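Local structure of DNA polymerase (Pyrobaculum calidifontis, 5MDN) at residues E171-R176 and R183-M188; P312-Y317 and M730-V735; Y668-D673 and S739-D744; L675-T680 and Y716-G721. The protein probably extends DNA strands by adding nucleotides from deoxyribonucleoside triphosphates, releasing diphosphate, as a family B DNA polymerase. All blocks are in the same frame, centred on the assembly; numbering follows the deposited sequence.

Contact 1. Residues E171-R176 and R183-M188; sequences EVYNER and RDPVVM
Packing is densest where strand 165-172 ends against the start of strand 186-193. Glu-171 O is gripped by two N-H groups, both in its carbonyl plane: Val-187 N stands 3.0 Å from Glu-171 O with the bond bent to 135° at the hydrogen, whereas Met-188 N, 3.3 Å from Glu-171 O, approaches almost straight. Glu-171 N answers with a bond to Met-188 O (3.0 Å). This is a classic beta bulge, set in the RNase H-like exonuclease sheet, and the Glu-171 side chain lies about 4 Å from a bound magnesium ion. Val-172 and Val-186 share a face covered by Tyr-239 of helix 232-247. Tyr-173 CB rests against Pro-185 CD (3.8 Å), and the tyrosine ring turns an edge to Val-187 CG2. Toward solvent the packing thins to charged groups. The Arg-176 chain bends at chi3 (-140°), placing Asp-184 OD1 over one face of its guanidinium, 2.8 Å from Arg-176 NH2, in a salt bridge with the guanidinium and carboxylate planes 41° apart. An alanine for Arg-176 would remove the cation beside Asp-184 and would probably loosen the mouth of the loop. Exposed Arg-183 passes CG along the edge of the Arg-176 guanidinium, 3.2 Å from its NH2.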
loop_
_atom_site.group_PDB
_atom_site.type_symbol
_atom_site.label_atom_id
_atom_site.label_comp_id
_atom_site.label_asym_id
_atom_site.label_seq_id
_atom_site.Cartn_x
_atom_site.Cartn_y
_atom_site.Cartn_z
ATOM N N GLU A 171 -11.594 9.329 17.868
ATOM C CA GLU A 171 -10.577 9.919 18.725
ATOM C C GLU A 171 -10.695 9.330 20.123
ATOM O O GLU A 171 -11.800 9.180 20.652
ATOM C CB GLU A 171 -10.695 11.448 18.777
ATOM C CG GLU A 171 -10.296 12.144 17.481
ATOM C CD GLU A 171 -8.860 11.862 17.065
ATOM O OE1 GLU A 171 -8.024 11.552 17.941
ATOM O OE2 GLU A 171 -8.568 11.943 15.852
ATOM N N VAL A 172 -9.551 8.993 20.709
ATOM C CA VAL A 172 -9.476 8.247 21.959
ATOM C C VAL A 172 -8.794 9.128 22.996
ATOM O O VAL A 172 -7.819 9.816 22.679
ATOM C CB VAL A 172 -8.728 6.912 21.770
ATOM C CG1 VAL A 172 -8.454 6.256 23.105
ATOM C CG2 VAL A 172 -9.518 5.982 20.862
ATOM N N TYR A 173 -9.289 9.075 24.237
ATOM C CA TYR A 173 -8.872 9.926 25.351
ATOM C C TYR A 173 -7.365 10.170 25.410
ATOM O O TYR A 173 -6.921 11.304 25.213
ATOM C CB TYR A 173 -9.355 9.299 26.660
ATOM C CG TYR A 173 -9.281 10.213 27.855
ATOM C CD1 TYR A 173 -9.984 11.408 27.878
ATOM C CD2 TYR A 173 -8.526 9.874 28.968
ATOM C CE1 TYR A 173 -9.929 12.249 28.968
ATOM C CE2 TYR A 173 -8.468 10.707 30.066
ATOM C CZ TYR A 173 -9.166 11.895 30.060
ATOM O OH TYR A 173 -9.106 12.725 31.156
ATOM N N ASN A 174 -6.581 9.134 25.717
ATOM C CA ASN A 174 -5.116 9.147 25.606
ATOM C C ASN A 174 -4.426 10.134 26.560
ATOM O O ASN A 174 -3.310 10.585 26.289
ATOM C CB ASN A 174 -4.685 9.373 24.140
ATOM C CG ASN A 174 -4.299 10.822 23.817
ATOM O OD1 ASN A 174 -3.199 11.078 23.326
ATOM N ND2 ASN A 174 -5.194 11.763 24.086
ATOM N N GLU A 175 -5.040 10.440 27.711
ATOM C CA GLU A 175 -4.405 11.344 28.674
ATOM C C GLU A 175 -2.980 10.908 28.987
ATOM O O GLU A 175 -2.066 11.738 29.066
ATOM C CB GLU A 175 -5.218 11.419 29.967
ATOM C CG GLU A 175 -4.644 12.384 31.003
ATOM C CD GLU A 175 -5.343 12.292 32.350
ATOM O OE1 GLU A 175 -6.526 11.891 32.381
ATOM O OE2 GLU A 175 -4.710 12.621 33.375
ATOM N N ARG A 176 -2.775 9.607 29.179
ATOM C CA ARG A 176 -1.442 9.023 29.277
ATOM C C ARG A 176 -1.019 8.503 27.905
ATOM O O ARG A 176 -1.489 7.450 27.459
ATOM C CB ARG A 176 -1.437 7.912 30.324
ATOM C CG ARG A 176 -2.653 6.991 30.260
ATOM C CD ARG A 176 -2.852 6.227 31.556
ATOM N NE ARG A 176 -3.254 4.846 31.307
ATOM C CZ ARG A 176 -4.514 4.438 31.216
ATOM N NH1 ARG A 176 -5.509 5.306 31.350
ATOM N NH2 ARG A 176 -4.780 3.161 30.983
ATOM N N ARG A 183 -9.280 0.811 29.873
ATOM C CA ARG A 183 -9.921 1.875 30.648
ATOM C C ARG A 183 -10.130 3.157 29.848
ATOM O O ARG A 183 -11.124 3.858 30.066
ATOM C CB ARG A 183 -9.137 2.180 31.937
ATOM C CG ARG A 183 -7.636 2.010 31.863
ATOM C CD ARG A 183 -7.063 1.622 33.234
ATOM N NE ARG A 183 -7.516 2.497 34.318
ATOM C CZ ARG A 183 -7.138 2.369 35.589
ATOM N NH1 ARG A 183 -6.299 1.403 35.938
ATOM N NH2 ARG A 183 -7.596 3.205 36.512
ATOM N N ASP A 184 -9.228 3.485 28.927
ATOM C CA ASP A 184 -9.343 4.751 28.197
ATOM C C ASP A 184 -10.490 4.679 27.196
ATOM O O ASP A 184 -10.481 3.807 26.317
ATOM C CB ASP A 184 -8.040 5.081 27.476
ATOM C CG ASP A 184 -6.852 5.123 28.410
ATOM O OD1 ASP A 184 -6.437 4.051 28.898
ATOM O OD2 ASP A 184 -6.330 6.231 28.655
ATOM N N PRO A 185 -11.483 5.561 27.285
ATOM C CA PRO A 185 -12.690 5.425 26.466
ATOM C C PRO A 185 -12.564 6.063 25.088
ATOM O O PRO A 185 -11.755 6.962 24.852
ATOM C CB PRO A 185 -13.742 6.163 27.303
ATOM C CG PRO A 185 -12.964 7.246 27.965
ATOM C CD PRO A 185 -11.613 6.640 28.280
ATOM N N VAL A 186 -13.398 5.570 24.173
ATOM C CA VAL A 186 -13.553 6.184 22.856
ATOM C C VAL A 186 -14.366 7.465 23.027
ATOM O O VAL A 186 -15.571 7.419 23.285
ATOM C CB VAL A 186 -14.222 5.228 21.860
ATOM C CG1 VAL A 186 -14.526 5.944 20.551
ATOM C CG2 VAL A 186 -13.336 4.016 21.611
ATOM N N VAL A 187 -13.702 8.613 22.889
ATOM C CA VAL A 187 -14.316 9.890 23.243
ATOM C C VAL A 187 -15.301 10.344 22.168
ATOM O O VAL A 187 -16.429 10.747 22.472
ATOM C CB VAL A 187 -13.220 10.942 23.508
ATOM C CG1 VAL A 187 -13.586 12.291 22.908
ATOM C CG2 VAL A 187 -12.962 11.071 25.005
ATOM N N MET A 188 -14.896 10.285 20.899
ATOM C CA MET A 188 -15.750 10.708 19.800
ATOM C C MET A 188 -15.601 9.741 18.635
ATOM O O MET A 188 -14.541 9.141 18.436
ATOM C CB MET A 188 -15.412 12.132 19.332
ATOM C CG MET A 188 -16.110 13.242 20.102
ATOM S SD MET A 188 -15.686 14.869 19.448
ATOM C CE MET A 188 -16.908 15.896 20.259
#

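Contact 2. Residues P312-Y317 and M730-V735; sequences PGHKVY and MPYIFV
The two backbones stay well apart, with the CA atoms of His-314 and Tyr-732 10.8 Å from each other, and the 730-735 side leaves strand 729-731 through a type I beta turn from Pro-731 to Phe-734, closed by a bond from Phe-734 N to Pro-731 O (3.1 Å). Side chains span most of the gap. Tyr-732 carries most of the contact: its CG sits between the backbone N and the carbonyl carbon (chi1 81°), and the ring reaches out tip to tip with that of His-314. The two form an offset edge-to-face pair, the imidazole edge directed at the tyrosine face, with ring centroids 5.2 Å apart and planes at 77°. His-314 ND1 leads, 3.5 Å from Tyr-732 OH, with CZ just behind. Lys-315 runs past in the opposite direction, its chain bent at chi3 (119°) so that Lys-315 CE meets the ring edge at Tyr-732 CE2 (4.2 Å). From a third direction Tyr-317 OH touches Ile-733 CD1 at 4.1 Å. Trp-678 makes a second edge-to-face pair with His-314, while Ile-676 packs on Tyr-732. An alanine in place of Tyr-732 would lose the ring that meets His-314 and Lys-315, and would probably leave the two segments almost without contact. Hydrogen bonds between the segments are absent, so the joint depends on ring and aliphatic packing; the carboxylate of Asp-673, next to His-314, might raise the imidazole's affinity for a proton and so polarise the edge presented to Tyr-732, although the Lys-315 ammonium, weakly paired with the same carboxylate, would probably temper this.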
loop_
_atom_site.group_PDB
_atom_site.type_symbol
_atom_site.label_atom_id
_atom_site.label_comp_id
_atom_site.label_asym_id
_atom_site.label_seq_id
_atom_site.Cartn_x
_atom_site.Cartn_y
_atom_site.Cartn_z
ATOM N N PRO A 312 -3.380 19.524 18.129
ATOM C CA PRO A 312 -2.261 18.606 18.380
ATOM C C PRO A 312 -2.774 17.283 18.923
ATOM O O PRO A 312 -3.282 17.220 20.046
ATOM C CB PRO A 312 -1.403 19.359 19.406
ATOM C CG PRO A 312 -2.324 20.356 20.030
ATOM C CD PRO A 312 -3.303 20.740 18.956
ATOM N N GLY A 313 -2.656 16.228 18.109
ATOM C CA GLY A 313 -3.304 14.961 18.414
ATOM C C GLY A 313 -3.043 14.438 19.812
ATOM O O GLY A 313 -3.906 13.784 20.404
ATOM N N HIS A 314 -1.855 14.693 20.355
ATOM C CA HIS A 314 -1.528 14.215 21.693
ATOM C C HIS A 314 -2.335 14.889 22.798
ATOM O O HIS A 314 -2.147 14.536 23.970
ATOM C CB HIS A 314 -0.032 14.400 21.957
ATOM C CG HIS A 314 0.404 15.831 22.014
ATOM N ND1 HIS A 314 0.786 16.445 23.188
ATOM C CD2 HIS A 314 0.528 16.765 21.043
ATOM C CE1 HIS A 314 1.125 17.697 22.936
ATOM N NE2 HIS A 314 0.975 17.916 21.643
ATOM N N LYS A 315 -3.210 15.842 22.480
ATOM C CA LYS A 315 -4.005 16.552 23.479
ATOM C C LYS A 315 -5.488 16.538 23.121
ATOM O O LYS A 315 -6.149 17.578 23.079
ATOM C CB LYS A 315 -3.526 17.991 23.647
ATOM C CG LYS A 315 -2.061 18.129 24.004
ATOM C CD LYS A 315 -1.692 19.584 24.249
ATOM C CE LYS A 315 -1.194 19.801 25.669
ATOM N NZ LYS A 315 -0.819 21.220 25.917
ATOM N N VAL A 316 -6.047 15.354 22.861
ATOM C CA VAL A 316 -7.498 15.293 22.711
ATOM C C VAL A 316 -8.173 15.214 24.077
ATOM O O VAL A 316 -9.322 15.646 24.229
ATOM C CB VAL A 316 -7.930 14.127 21.802
ATOM C CG1 VAL A 316 -6.992 13.988 20.616
ATOM C CG2 VAL A 316 -8.026 12.835 22.582
ATOM N N TYR A 317 -7.491 14.651 25.081
ATOM C CA TYR A 317 -8.030 14.664 26.437
ATOM C C TYR A 317 -8.217 16.092 26.933
ATOM O O TYR A 317 -9.227 16.412 27.567
ATOM C CB TYR A 317 -7.114 13.876 27.378
ATOM C CG TYR A 317 -5.844 14.601 27.777
ATOM C CD1 TYR A 317 -4.718 14.569 26.966
ATOM C CD2 TYR A 317 -5.772 15.313 28.969
ATOM C CE1 TYR A 317 -3.558 15.231 27.327
ATOM C CE2 TYR A 317 -4.618 15.978 29.337
ATOM C CZ TYR A 317 -3.512 15.934 28.514
ATOM O OH TYR A 317 -2.360 16.595 28.877
ATOM N N MET A 730 12.809 16.256 30.452
ATOM C CA MET A 730 11.589 16.256 31.251
ATOM C C MET A 730 10.378 15.955 30.370
ATOM O O MET A 730 10.260 16.508 29.272
ATOM C CB MET A 730 11.400 17.604 31.939
ATOM C CG MET A 730 10.394 17.595 33.075
ATOM S SD MET A 730 10.284 19.196 33.898
ATOM C CE MET A 730 11.953 19.368 34.526
ATOM N N PRO A 731 9.468 15.087 30.811
ATOM C CA PRO A 731 8.214 14.901 30.069
ATOM C C PRO A 731 7.406 16.192 30.032
ATOM O O PRO A 731 7.480 17.026 30.937
ATOM C CB PRO A 731 7.490 13.800 30.852
ATOM C CG PRO A 731 8.568 13.095 31.613
ATOM C CD PRO A 731 9.616 14.124 31.915
ATOM N N TYR A 732 6.625 16.348 28.961
ATOM C CA TYR A 732 5.998 17.631 28.661
ATOM C C TYR A 732 4.856 17.993 29.599
ATOM O O TYR A 732 4.389 19.136 29.556
ATOM C CB TYR A 732 5.491 17.634 27.217
ATOM C CG TYR A 732 4.161 16.938 27.009
ATOM C CD1 TYR A 732 4.092 15.559 26.857
ATOM C CD2 TYR A 732 2.978 17.664 26.940
ATOM C CE1 TYR A 732 2.880 14.921 26.659
ATOM C CE2 TYR A 732 1.762 17.035 26.745
ATOM C CZ TYR A 732 1.719 15.665 26.604
ATOM O OH TYR A 732 0.510 15.037 26.408
ATOM N N ILE A 733 4.391 17.066 30.441
ATOM C CA ILE A 733 3.323 17.381 31.388
ATOM C C ILE A 733 3.870 17.901 32.709
ATOM O O ILE A 733 3.102 18.422 33.532
ATOM C CB ILE A 733 2.431 16.140 31.616
ATOM C CG1 ILE A 733 1.138 16.511 32.352
ATOM C CG2 ILE A 733 3.192 15.062 32.374
ATOM C CD1 ILE A 733 0.372 17.651 31.706
ATOM N N PHE A 734 5.178 17.814 32.925
ATOM C CA PHE A 734 5.774 18.180 34.198
ATOM C C PHE A 734 6.441 19.550 34.181
ATOM O O PHE A 734 7.038 19.945 35.188
ATOM C CB PHE A 734 6.762 17.093 34.623
ATOM C CG PHE A 734 6.126 15.737 34.754
ATOM C CD1 PHE A 734 4.970 15.576 35.511
ATOM C CD2 PHE A 734 6.667 14.635 34.104
ATOM C CE1 PHE A 734 4.371 14.342 35.632
ATOM C CE2 PHE A 734 6.076 13.393 34.214
ATOM C CZ PHE A 734 4.924 13.243 34.982
ATOM N N VAL A 735 6.365 20.278 33.066
ATOM C CA VAL A 735 6.776 21.677 33.053
ATOM C C VAL A 735 5.563 22.458 33.540
ATOM O O VAL A 735 4.668 22.801 32.759
ATOM C CB VAL A 735 7.237 22.132 31.657
ATOM C CG1 VAL A 735 7.637 23.600 31.682
ATOM C CG2 VAL A 735 8.395 21.268 31.180
#

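Contact 3. Residues Y668-D673 and S739-D744; sequences YKFDLD and SKVDVD
Val-741 CG2 is the point on which the apolar side chains converge. Phe-670 comes closest, its ring tip CZ lying 3.6 Å from Val-741 CG2, and Leu-672 CD1 reaches the same methyl at 4.2 Å. Phe-670 holds CG between its backbone N and carbonyl carbon (chi1 54°), which sends the ring obliquely across to the valine; Leu-672 instead sets CG anti to the backbone N (chi1 -169°). On the valine, CG2 lies beside the backbone N, anti to the carbonyl carbon. At the more exposed margin Tyr-668 offers CD1 to the backbone at Ser-739 O (4.1 Å), and the edge of its ring faces Val-741 O. The two loops meet between the end of one helix and the start of another. Tyr-668, with positive phi (59°), ends helix 647-666 in a Schellman motif, whereas Asp-742 takes the N-cap position of helix 743-756 and is also the centre of an inverse gamma turn. Further out, Phe-670 leans on Arg-664 and Leu-665 of the first helix and on Leu-675, and Val-743, in the opening turn of the second helix, packs against Leu-665 and Lys-666. Val-741 is backed in turn by Val-717 of strand 716-718.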
loop_
_atom_site.group_PDB
_atom_site.type_symbol
_atom_site.label_atom_id
_atom_site.label_comp_id
_atom_site.label_asym_id
_atom_site.label_seq_id
_atom_site.Cartn_x
_atom_site.Cartn_y
_atom_site.Cartn_z
ATOM N N TYR A 668 11.542 33.655 24.032
ATOM C CA TYR A 668 10.538 32.886 24.763
ATOM C C TYR A 668 9.124 33.215 24.276
ATOM O O TYR A 668 8.268 33.687 25.029
ATOM C CB TYR A 668 10.675 33.129 26.273
ATOM C CG TYR A 668 12.039 32.774 26.833
ATOM C CD1 TYR A 668 12.463 31.454 26.925
ATOM C CD2 TYR A 668 12.903 33.771 27.270
ATOM C CE1 TYR A 668 13.713 31.140 27.437
ATOM C CE2 TYR A 668 14.150 33.467 27.782
ATOM C CZ TYR A 668 14.551 32.152 27.863
ATOM O OH TYR A 668 15.792 31.848 28.374
ATOM N N LYS A 669 8.890 32.948 22.988
ATOM C CA LYS A 669 7.566 33.090 22.392
ATOM C C LYS A 669 7.140 31.804 21.689
ATOM O O LYS A 669 6.222 31.824 20.862
ATOM C CB LYS A 669 7.537 34.239 21.382
ATOM C CG LYS A 669 6.139 34.744 21.048
ATOM C CD LYS A 669 6.115 35.468 19.723
ATOM C CE LYS A 669 6.442 34.452 18.628
ATOM N NZ LYS A 669 6.287 34.961 17.241
ATOM N N PHE A 670 7.774 30.685 22.006
ATOM C CA PHE A 670 7.413 29.432 21.368
ATOM C C PHE A 670 6.134 28.858 21.968
ATOM O O PHE A 670 5.750 29.164 23.100
ATOM C CB PHE A 670 8.556 28.425 21.501
ATOM C CG PHE A 670 9.014 28.213 22.915
ATOM C CD1 PHE A 670 8.324 27.361 23.764
ATOM C CD2 PHE A 670 10.123 28.882 23.403
ATOM C CE1 PHE A 670 8.740 27.174 25.067
ATOM C CE2 PHE A 670 10.543 28.700 24.704
ATOM C CZ PHE A 670 9.851 27.844 25.537
ATOM N N ASP A 671 5.468 28.021 21.179
ATOM C CA ASP A 671 4.449 27.126 21.701
ATOM C C ASP A 671 5.148 25.846 22.131
ATOM O O ASP A 671 5.992 25.320 21.399
ATOM C CB ASP A 671 3.374 26.836 20.652
ATOM C CG ASP A 671 2.245 25.977 21.194
ATOM O OD1 ASP A 671 2.226 25.703 22.413
ATOM O OD2 ASP A 671 1.370 25.575 20.398
ATOM N N LEU A 672 4.805 25.352 23.322
ATOM C CA LEU A 672 5.546 24.227 23.880
ATOM C C LEU A 672 5.368 22.963 23.049
ATOM O O LEU A 672 6.314 22.178 22.924
ATOM C CB LEU A 672 5.118 23.977 25.326
ATOM C CG LEU A 672 5.995 23.009 26.120
ATOM C CD1 LEU A 672 7.340 23.646 26.433
ATOM C CD2 LEU A 672 5.297 22.570 27.398
ATOM N N ASP A 673 4.187 22.773 22.452
ATOM C CA ASP A 673 3.922 21.583 21.644
ATOM C C ASP A 673 4.991 21.365 20.580
ATOM O O ASP A 673 5.349 20.222 20.271
ATOM C CB ASP A 673 2.542 21.690 20.995
ATOM C CG ASP A 673 1.417 21.682 22.011
ATOM O OD1 ASP A 673 1.577 21.041 23.072
ATOM O OD2 ASP A 673 0.376 22.316 21.749
ATOM N N SER A 739 7.725 27.422 31.328
ATOM C CA SER A 739 8.256 27.889 30.050
ATOM C C SER A 739 9.691 28.386 30.201
ATOM O O SER A 739 10.082 29.400 29.620
ATOM C CB SER A 739 7.359 28.970 29.439
ATOM O OG SER A 739 6.018 28.526 29.327
ATOM N N LYS A 740 10.485 27.666 30.990
ATOM C CA LYS A 740 11.937 27.847 31.055
ATOM C C LYS A 740 12.596 26.601 30.472
ATOM O O LYS A 740 12.711 25.570 31.145
ATOM C CB LYS A 740 12.394 28.160 32.474
ATOM C CG LYS A 740 12.263 29.641 32.822
ATOM C CD LYS A 740 10.823 30.051 33.058
ATOM C CE LYS A 740 10.685 31.557 33.210
ATOM N NZ LYS A 740 9.249 31.953 33.232
ATOM N N VAL A 741 12.932 26.685 29.188
ATOM C CA VAL A 741 13.392 25.561 28.383
ATOM C C VAL A 741 14.827 25.811 27.930
ATOM O O VAL A 741 15.189 26.944 27.596
ATOM C CB VAL A 741 12.448 25.323 27.190
ATOM C CG1 VAL A 741 12.823 24.052 26.457
ATOM C CG2 VAL A 741 11.006 25.257 27.680
ATOM N N ASP A 742 15.644 24.755 27.914
ATOM C CA ASP A 742 17.035 24.874 27.479
ATOM C C ASP A 742 17.059 25.226 25.998
ATOM O O ASP A 742 17.170 24.352 25.133
ATOM C CB ASP A 742 17.816 23.582 27.732
ATOM C CG ASP A 742 19.293 23.709 27.376
ATOM O OD1 ASP A 742 19.767 24.847 27.169
ATOM O OD2 ASP A 742 19.980 22.669 27.295
ATOM N N VAL A 743 16.953 26.524 25.706
ATOM C CA VAL A 743 16.931 26.991 24.323
ATOM C C VAL A 743 18.246 26.677 23.618
ATOM O O VAL A 743 18.259 26.399 22.414
ATOM C CB VAL A 743 16.588 28.497 24.287
ATOM C CG1 VAL A 743 17.832 29.365 24.093
ATOM C CG2 VAL A 743 15.564 28.776 23.215
ATOM N N ASP A 744 19.367 26.709 24.348
ATOM C CA ASP A 744 20.662 26.424 23.737
ATOM C C ASP A 744 20.699 25.031 23.122
ATOM O O ASP A 744 21.433 24.799 22.155
ATOM C CB ASP A 744 21.771 26.581 24.775
ATOM C CG ASP A 744 21.899 28.002 25.283
ATOM O OD1 ASP A 744 21.056 28.845 24.907
ATOM O OD2 ASP A 744 22.836 28.279 26.059
#

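Contact 4. Residues L675-T680 and Y716-G721; sequences LIIWKT and YVIVRG
Between the two segments, a single antiparallel bridge lays residues 675-680 against strand 716-718, on the side away from its other partner, strand 729-731. Ile-677 and Tyr-716 form a hydrogen-bonded pair. Ile-677 N gives to Tyr-716 O at 3.0 Å, within the carbonyl plane, whereas Tyr-716 N, 3.1 Å from Ile-677 O, sits above the plane of that carbonyl. Tyr-716 carries CG between its backbone N and carbonyl carbon (chi1 63°), so the ring folds back over its partner. Ile-677 CB then lies over one face in a CH-pi contact, 4.0 Å from the Tyr-716 ring centroid and 18° off the normal. The isoleucine branches divide the ring between them: CG2 goes to the hydroxyl end, 3.6 Å from Tyr-716 OH, and CD1 lies along one edge, 3.7 Å from Tyr-716 CE1. Ile-718 CD1 adjoins that edge, in the plane of the ring. One residue back from Ile-677, Ile-676 CG1 packs on Val-717 CG2 of the strand (3.8 Å). Tyr-746 of helix 743-756 touches Ile-677 and Val-717, and helix 693-697 supplies Pro-693 and Ala-697 beside Tyr-716. The pattern is a short antiparallel pairing, carried on by Lys-679 with Val-714, in the thumb region of family B polymerases.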
loop_
_atom_site.group_PDB
_atom_site.type_symbol
_atom_site.label_atom_id
_atom_site.label_comp_id
_atom_site.label_asym_id
_atom_site.label_seq_id
_atom_site.Cartn_x
_atom_site.Cartn_y
_atom_site.Cartn_z
ATOM N N LEU A 675 8.071 21.838 20.777
ATOM C CA LEU A 675 9.345 21.417 21.346
ATOM C C LEU A 675 9.374 19.954 21.779
ATOM O O LEU A 675 10.449 19.453 22.124
ATOM C CB LEU A 675 9.705 22.308 22.541
ATOM C CG LEU A 675 9.833 23.809 22.263
ATOM C CD1 LEU A 675 10.455 24.520 23.453
ATOM C CD2 LEU A 675 10.642 24.064 21.000
ATOM N N ILE A 676 8.233 19.259 21.777
ATOM C CA ILE A 676 8.199 17.866 22.215
ATOM C C ILE A 676 8.878 16.972 21.184
ATOM O O ILE A 676 8.702 17.139 19.969
ATOM C CB ILE A 676 6.754 17.411 22.489
ATOM C CG1 ILE A 676 6.258 17.938 23.839
ATOM C CG2 ILE A 676 6.629 15.895 22.443
ATOM C CD1 ILE A 676 5.790 19.354 23.850
ATOM N N ILE A 677 9.665 16.015 21.673
ATOM C CA ILE A 677 10.365 15.036 20.849
ATOM C C ILE A 677 9.760 13.666 21.129
ATOM O O ILE A 677 9.777 13.195 22.273
ATOM C CB ILE A 677 11.875 15.043 21.135
ATOM C CG1 ILE A 677 12.435 16.463 21.009
ATOM C CG2 ILE A 677 12.601 14.095 20.198
ATOM C CD1 ILE A 677 13.852 16.610 21.511
ATOM N N TRP A 678 9.222 13.025 20.092
ATOM C CA TRP A 678 8.554 11.738 20.247
ATOM C C TRP A 678 9.516 10.573 20.047
ATOM O O TRP A 678 10.453 10.638 19.246
ATOM C CB TRP A 678 7.402 11.561 19.251
ATOM C CG TRP A 678 6.324 12.593 19.270
ATOM C CD1 TRP A 678 6.024 13.471 18.270
ATOM C CD2 TRP A 678 5.409 12.873 20.336
ATOM N NE1 TRP A 678 4.969 14.266 18.636
ATOM C CE2 TRP A 678 4.576 13.924 19.903
ATOM C CE3 TRP A 678 5.211 12.338 21.613
ATOM C CZ2 TRP A 678 3.562 14.449 20.699
ATOM C CZ3 TRP A 678 4.204 12.861 22.401
ATOM C CH2 TRP A 678 3.393 13.907 21.942
ATOM N N LYS A 679 9.272 9.500 20.796
ATOM C CA LYS A 679 9.858 8.196 20.519
ATOM C C LYS A 679 8.871 7.149 21.020
ATOM O O LYS A 679 8.287 7.308 22.095
ATOM C CB LYS A 679 11.236 8.018 21.164
ATOM C CG LYS A 679 12.046 6.900 20.528
ATOM C CD LYS A 679 12.268 7.164 19.044
ATOM C CE LYS A 679 12.748 5.916 18.314
ATOM N NZ LYS A 679 11.678 4.884 18.206
ATOM N N THR A 680 8.694 6.080 20.243
ATOM C CA THR A 680 7.534 5.213 20.412
ATOM C C THR A 680 7.754 4.008 21.323
ATOM O O THR A 680 6.764 3.391 21.730
ATOM C CB THR A 680 7.047 4.719 19.042
ATOM O OG1 THR A 680 5.712 4.212 19.163
ATOM C CG2 THR A 680 7.959 3.624 18.507
ATOM N N TYR A 716 9.289 14.047 25.241
ATOM C CA TYR A 716 10.117 14.714 26.236
ATOM C C TYR A 716 10.609 16.062 25.725
ATOM O O TYR A 716 10.698 16.304 24.518
ATOM C CB TYR A 716 11.306 13.834 26.644
ATOM C CG TYR A 716 12.275 13.509 25.528
ATOM C CD1 TYR A 716 13.321 14.369 25.213
ATOM C CD2 TYR A 716 12.153 12.334 24.801
ATOM C CE1 TYR A 716 14.212 14.069 24.198
ATOM C CE2 TYR A 716 13.040 12.025 23.785
ATOM C CZ TYR A 716 14.067 12.897 23.489
ATOM O OH TYR A 716 14.952 12.596 22.480
ATOM N N VAL A 717 10.926 16.942 26.675
ATOM C CA VAL A 717 11.491 18.257 26.395
ATOM C C VAL A 717 12.725 18.450 27.269
ATOM O O VAL A 717 12.706 18.128 28.463
ATOM C CB VAL A 717 10.466 19.385 26.645
ATOM C CG1 VAL A 717 11.073 20.742 26.329
ATOM C CG2 VAL A 717 9.205 19.157 25.823
ATOM N N ILE A 718 13.793 18.975 26.677
ATOM C CA ILE A 718 15.016 19.264 27.419
ATOM C C ILE A 718 14.852 20.587 28.160
ATOM O O ILE A 718 14.412 21.589 27.583
ATOM C CB ILE A 718 16.237 19.285 26.483
ATOM C CG1 ILE A 718 16.652 17.861 26.081
ATOM C CG2 ILE A 718 17.408 20.013 27.125
ATOM C CD1 ILE A 718 15.756 17.181 25.069
ATOM N N VAL A 719 15.223 20.595 29.441
ATOM C CA VAL A 719 15.030 21.730 30.334
ATOM C C VAL A 719 16.374 22.083 30.958
ATOM O O VAL A 719 17.260 21.232 31.086
ATOM C CB VAL A 719 13.973 21.422 31.423
ATOM C CG1 VAL A 719 13.637 22.666 32.235
ATOM C CG2 VAL A 719 12.712 20.839 30.795
ATOM N N ARG A 720 16.532 23.352 31.337
ATOM C CA ARG A 720 17.794 23.802 31.908
ATOM C C ARG A 720 18.082 23.090 33.223
ATOM O O ARG A 720 17.174 22.694 33.960
ATOM C CB ARG A 720 17.781 25.310 32.170
ATOM C CG ARG A 720 16.712 25.756 33.159
ATOM C CD ARG A 720 16.829 27.235 33.492
ATOM N NE ARG A 720 16.658 28.106 32.335
ATOM C CZ ARG A 720 17.646 28.816 31.799
ATOM N NH1 ARG A 720 18.862 28.752 32.321
ATOM N NH2 ARG A 720 17.420 29.594 30.749
ATOM N N GLY A 721 19.370 22.930 33.510
ATOM C CA GLY A 721 19.805 22.337 34.748
ATOM C C GLY A 721 21.146 21.646 34.623
ATOM O O GLY A 721 21.636 21.373 33.524
#

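How the contacts relate
Contact 1, in the exonuclease sheet, is complete in the chain before contact 2 opens at 312-317, and the two touch where Val-316 and Tyr-317 meet Tyr-173, their centres about 14 Å apart. Contact 2 then spans more than 400 residues to strand 729-731. Its loop encloses contact 4, about 11 Å away between centres, and strands 716-718 and 729-731 are neighbours in one sheet. Contact 3 also encloses contact 4, again about 11 Å off, but alternates along the chain with contact 2. Contacts 1 and 3, about 28 Å apart between centres, do not touch. Together the contacts form a chain of neighbours linking the exonuclease domain, through 312-317, to the C-terminal part of the polymerase.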